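PDB 4AIP: Fe-regulated protein B from Neisseria meningitidis, which acts as an outer-membrane, TonB-dependent transporter for iron, with siderophore uptake the activity generally assigned to its family. Local coordinates for residues Glu447-Ile452 / Thr456-Leu461; Val487-Gln490 / Ser496-Ala499. All coordinates share one frame; numbering follows the deposited sequence.

Interaction 1: residues Glu447-Ile452 / Thr456-Leu461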
loop_
_atom_site.group_PDB
_atom_site.type_symbol
_atom_site.label_atom_id
_atom_site.label_comp_id
_atom_site.label_asym_id
_atom_site.label_seq_id
_atom_site.Cartn_x
_atom_site.Cartn_y
_atom_site.Cartn_z
ATOM N N GLU B 447 29.779 -0.998 -38.483
ATOM C CA GLU B 447 29.976 0.379 -38.735
ATOM C C GLU B 447 31.444 0.703 -38.682
ATOM O O GLU B 447 32.130 0.363 -37.707
ATOM C CB GLU B 447 29.328 1.171 -37.632
ATOM C CG GLU B 447 28.243 1.998 -38.128
ATOM C CD GLU B 447 27.828 3.021 -37.124
ATOM O OE1 GLU B 447 28.651 3.487 -36.266
ATOM O OE2 GLU B 447 26.636 3.346 -37.208
ATOM N N ALA B 448 31.923 1.397 -39.698
ATOM C CA ALA B 448 33.292 1.849 -39.635
ATOM C C ALA B 448 33.317 3.351 -39.466
ATOM O O ALA B 448 32.588 4.063 -40.164
ATOM C CB ALA B 448 34.043 1.443 -40.867
ATOM N N ILE B 449 34.151 3.820 -38.537
ATOM C CA ILE B 449 34.291 5.237 -38.268
ATOM C C ILE B 449 35.730 5.614 -38.502
ATOM O O ILE B 449 36.627 5.180 -37.799
ATOM C CB ILE B 449 33.905 5.599 -36.856
ATOM C CG1 ILE B 449 32.426 5.261 -36.654
ATOM C CG2 ILE B 449 34.084 7.100 -36.602
ATOM C CD1 ILE B 449 32.106 4.968 -35.242
ATOM N N HIS B 450 35.924 6.435 -39.521
ATOM C CA HIS B 450 37.240 6.720 -39.959
ATOM C C HIS B 450 37.463 8.207 -39.912
ATOM O O HIS B 450 36.669 8.964 -40.480
ATOM C CB HIS B 450 37.432 6.203 -41.377
ATOM C CG HIS B 450 38.835 6.349 -41.869
ATOM N ND1 HIS B 450 39.924 5.947 -41.112
ATOM C CD2 HIS B 450 39.341 6.853 -43.029
ATOM C CE1 HIS B 450 41.044 6.203 -41.792
ATOM N NE2 HIS B 450 40.719 6.763 -42.950
ATOM N N ASP B 451 38.558 8.582 -39.252
ATOM C CA ASP B 451 39.100 9.923 -39.132
ATOM C C ASP B 451 40.262 10.247 -40.062
ATOM O O ASP B 451 41.389 9.730 -39.867
ATOM C CB ASP B 451 39.733 10.029 -37.783
ATOM C CG ASP B 451 38.800 10.515 -36.748
ATOM O OD1 ASP B 451 37.548 10.542 -36.915
ATOM O OD2 ASP B 451 39.345 10.896 -35.719
ATOM N N ILE B 452 40.042 11.167 -41.002
ATOM C CA ILE B 452 41.122 11.556 -41.908
ATOM C C ILE B 452 41.179 13.058 -42.134
ATOM O O ILE B 452 40.224 13.660 -42.660
ATOM C CB ILE B 452 41.038 10.754 -43.249
ATOM C CG1 ILE B 452 41.944 11.370 -44.313
ATOM C CG2 ILE B 452 39.618 10.618 -43.743
ATOM C CD1 ILE B 452 41.723 10.759 -45.713
ATOM N N THR B 456 35.511 13.264 -40.360
ATOM C CA THR B 456 35.175 12.035 -39.704
ATOM C C THR B 456 34.105 11.365 -40.565
ATOM O O THR B 456 33.024 11.917 -40.776
ATOM C CB THR B 456 34.719 12.270 -38.266
ATOM O OG1 THR B 456 35.864 12.606 -37.462
ATOM C CG2 THR B 456 34.067 10.990 -37.687
ATOM N N LEU B 457 34.433 10.178 -41.086
ATOM C CA LEU B 457 33.561 9.467 -42.025
ATOM C C LEU B 457 33.038 8.214 -41.379
ATOM O O LEU B 457 33.760 7.581 -40.626
ATOM C CB LEU B 457 34.334 9.129 -43.309
ATOM C CG LEU B 457 34.968 10.398 -43.923
ATOM C CD1 LEU B 457 36.151 10.092 -44.853
ATOM C CD2 LEU B 457 33.972 11.262 -44.671
ATOM N N THR B 458 31.786 7.876 -41.667
ATOM C CA THR B 458 31.075 6.834 -40.939
ATOM C C THR B 458 30.396 6.031 -42.034
ATOM O O THR B 458 29.716 6.640 -42.917
ATOM C CB THR B 458 30.060 7.422 -39.910
ATOM O OG1 THR B 458 30.781 8.064 -38.858
ATOM C CG2 THR B 458 29.187 6.331 -39.275
ATOM N N GLY B 459 30.628 4.696 -42.055
ATOM C CA GLY B 459 29.961 3.856 -43.030
ATOM C C GLY B 459 29.393 2.706 -42.263
ATOM O O GLY B 459 30.092 2.130 -41.404
ATOM N N GLY B 460 28.150 2.320 -42.557
ATOM C CA GLY B 460 27.637 1.206 -41.834
ATOM C C GLY B 460 26.575 0.433 -42.526
ATOM O O GLY B 460 26.006 0.904 -43.481
ATOM N N LEU B 461 26.252 -0.739 -41.976
ATOM C CA LEU B 461 25.208 -1.552 -42.537
ATOM C C LEU B 461 24.507 -2.356 -41.485
ATOM O O LEU B 461 25.177 -2.937 -40.587
ATOM C CB LEU B 461 25.887 -2.564 -43.421
ATOM C CG LEU B 461 25.112 -2.827 -44.659
ATOM C CD1 LEU B 461 25.534 -1.709 -45.519
ATOM C CD2 LEU B 461 25.689 -4.096 -45.184
#

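Interaction 2: residues Val487-Gln490 / Ser496-Ala499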
loop_
_atom_site.group_PDB
_atom_site.type_symbol
_atom_site.label_atom_id
_atom_site.label_comp_id
_atom_site.label_asym_id
_atom_site.label_seq_id
_atom_site.Cartn_x
_atom_site.Cartn_y
_atom_site.Cartn_z
ATOM N N VAL B 487 29.130 12.011 -42.724
ATOM C CA VAL B 487 30.314 12.828 -42.801
ATOM C C VAL B 487 30.225 13.937 -41.788
ATOM O O VAL B 487 29.237 14.625 -41.733
ATOM C CB VAL B 487 30.438 13.554 -44.186
ATOM C CG1 VAL B 487 31.823 14.188 -44.315
ATOM C CG2 VAL B 487 30.168 12.611 -45.344
ATOM N N ILE B 488 31.287 14.135 -41.030
ATOM C CA ILE B 488 31.444 15.342 -40.265
ATOM C C ILE B 488 32.756 16.002 -40.686
ATOM O O ILE B 488 33.792 15.342 -40.833
ATOM C CB ILE B 488 31.479 15.102 -38.739
ATOM C CG1 ILE B 488 30.210 14.392 -38.250
ATOM C CG2 ILE B 488 31.716 16.438 -38.017
ATOM C CD1 ILE B 488 30.412 13.626 -36.912
ATOM N N TRP B 489 32.698 17.318 -40.844
ATOM C CA TRP B 489 33.872 18.085 -41.150
ATOM C C TRP B 489 34.125 19.155 -40.110
ATOM O O TRP B 489 33.290 19.981 -39.839
ATOM C CB TRP B 489 33.701 18.664 -42.539
ATOM C CG TRP B 489 34.859 19.465 -42.990
ATOM C CD1 TRP B 489 36.178 19.154 -42.881
ATOM C CD2 TRP B 489 34.783 20.727 -43.613
ATOM N NE1 TRP B 489 36.942 20.160 -43.386
ATOM C CE2 TRP B 489 36.115 21.144 -43.867
ATOM C CE3 TRP B 489 33.710 21.554 -43.990
ATOM C CZ2 TRP B 489 36.422 22.365 -44.506
ATOM C CZ3 TRP B 489 33.985 22.753 -44.610
ATOM C CH2 TRP B 489 35.349 23.167 -44.862
ATOM N N GLN B 490 35.303 19.134 -39.531
ATOM C CA GLN B 490 35.654 20.088 -38.528
ATOM C C GLN B 490 36.922 20.870 -38.903
ATOM O O GLN B 490 38.017 20.576 -38.444
ATOM C CB GLN B 490 35.760 19.418 -37.154
ATOM C CG GLN B 490 36.357 20.332 -36.118
ATOM C CD GLN B 490 35.875 20.102 -34.696
ATOM O OE1 GLN B 490 35.526 18.975 -34.288
ATOM N NE2 GLN B 490 35.855 21.196 -33.909
ATOM N N SER B 496 31.819 22.644 -36.812
ATOM C CA SER B 496 31.562 21.416 -37.533
ATOM C C SER B 496 30.456 21.621 -38.510
ATOM O O SER B 496 29.649 22.506 -38.320
ATOM C CB SER B 496 31.100 20.333 -36.582
ATOM O OG SER B 496 31.937 20.338 -35.448
ATOM N N PHE B 497 30.406 20.764 -39.538
ATOM C CA PHE B 497 29.330 20.712 -40.499
ATOM C C PHE B 497 29.125 19.233 -40.765
ATOM O O PHE B 497 30.053 18.440 -40.574
ATOM C CB PHE B 497 29.718 21.440 -41.791
ATOM C CG PHE B 497 30.269 22.818 -41.568
ATOM C CD1 PHE B 497 31.615 23.001 -41.240
ATOM C CD2 PHE B 497 29.446 23.925 -41.672
ATOM C CE1 PHE B 497 32.134 24.278 -41.005
ATOM C CE2 PHE B 497 29.925 25.192 -41.419
ATOM C CZ PHE B 497 31.289 25.381 -41.089
ATOM N N SER B 498 27.936 18.856 -41.215
ATOM C CA SER B 498 27.525 17.476 -41.155
ATOM C C SER B 498 26.584 17.167 -42.234
ATOM O O SER B 498 25.802 18.036 -42.656
ATOM C CB SER B 498 26.676 17.239 -39.925
ATOM O OG SER B 498 27.317 17.753 -38.804
ATOM N N ALA B 499 26.582 15.898 -42.603
ATOM C CA ALA B 499 25.641 15.342 -43.542
ATOM C C ALA B 499 25.632 13.858 -43.312
ATOM O O ALA B 499 26.660 13.293 -42.988
ATOM C CB ALA B 499 26.067 15.662 -45.004
#

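Interaction 1: residues Glu447-Ile452 / Thr456-Leu461
D451 and T456 are joined through their side chains: T456 OG1 gives its proton to D451 OD1 at 2.7 Å, arriving from above the carboxylate, 47° out of its plane. The two groups lie side by side on the face that also carries E447, I449 and T458. In T456, CG2 stands anti to the backbone N while OG1 sits beside it (chi1 -73°), a rotation that gives the acid the hydroxyl and lays the methyl against I449, with T456 CG2 4.0 Å from I449 CG2. T458 adopts the same rotamer and runs alongside I449, whereas its CG2 faces the carboxylate end of E447. E447 extends beyond CG, its CG lying 3.8 Å from G460 CA, and OE2 is held by the backbone N of S157 in the plug domain. The backbones form an antiparallel beta hairpin of the transmembrane barrel, strand directions 173° apart. A448 with G459 and H450 with L457 are its hydrogen-bonded pairs; H450 N to L457 O (2.7 Å) is almost straight. On the face shared by A448, H450 and L457, the leucine reaches toward the turn, bringing L457 CD1 to 3.7 Å from I452 CG2.

Interaction 2: residues Val487-Gln490 / Ser496-Ala499
F497 and W489, the two residues with most surface buried here (70 and 62 Å²), form a directly opposed hydrogen-bonded pair whose side chains lie alongside one another and point the same way. The indole meets the phenyl through its six-membered ring: W489 CE3 is 3.7 Å from F497 CD1. With centroids 5.6 Å apart and planes at 35°, the pair is oblique, neither a stack nor an edge-to-face contact. Different first torsions set up this meeting. W489 CG is anti to the backbone N (chi1 -179°), whereas F497 CG lies beside its own N and anti to the carbonyl carbon (chi1 -50°). The phenyl edge also approaches the backbone, with F497 CD1 3.7 Å from W489 O. That carbonyl accepts F497 N at 3.0 Å, a bent bond, and takes a CA-H...O contact from S496, while W489 N donates more directly to F497 O at 2.9 Å. S496, third in buried area, turns to the other face, where its CB is 4.2 Å from I488 CG2. Q490 and S498 direct their polar ends to R62: Q490 OE1 accepts from R62 NE, and S498 OG bonds to R62 O. Such an antiparallel hairpin is the repeating element of a TonB-dependent receptor barrel. Strand 455-469 flanks 487-490, with F455 stacked on W489 and L457 against V487; beyond 496-499 comes strand 532-544, where F541 meets F497 and I539 meets A499.

Following the chain from the N terminus, interaction 1 closes first, pairing 447-452 with 456-461 across a three-residue connection. The chain then runs along strand 455-469, returns on 475-490, and closes interaction 2 by pairing 487-490 with 496-499 after five intervening residues. The contacts are therefore in series, neither nested nor crossed. They join laterally because strands 455-469 and 475-490 are neighbours: T456 N lies 2.7 Å from I488 O, a probable hydrogen bond, and L457 CD2 packs 3.6 Å from V487 CG1. With centres 12 Å apart, the two hairpins tie four successive strands, 438-452 through 495-506, into one continuous part of the barrel wall.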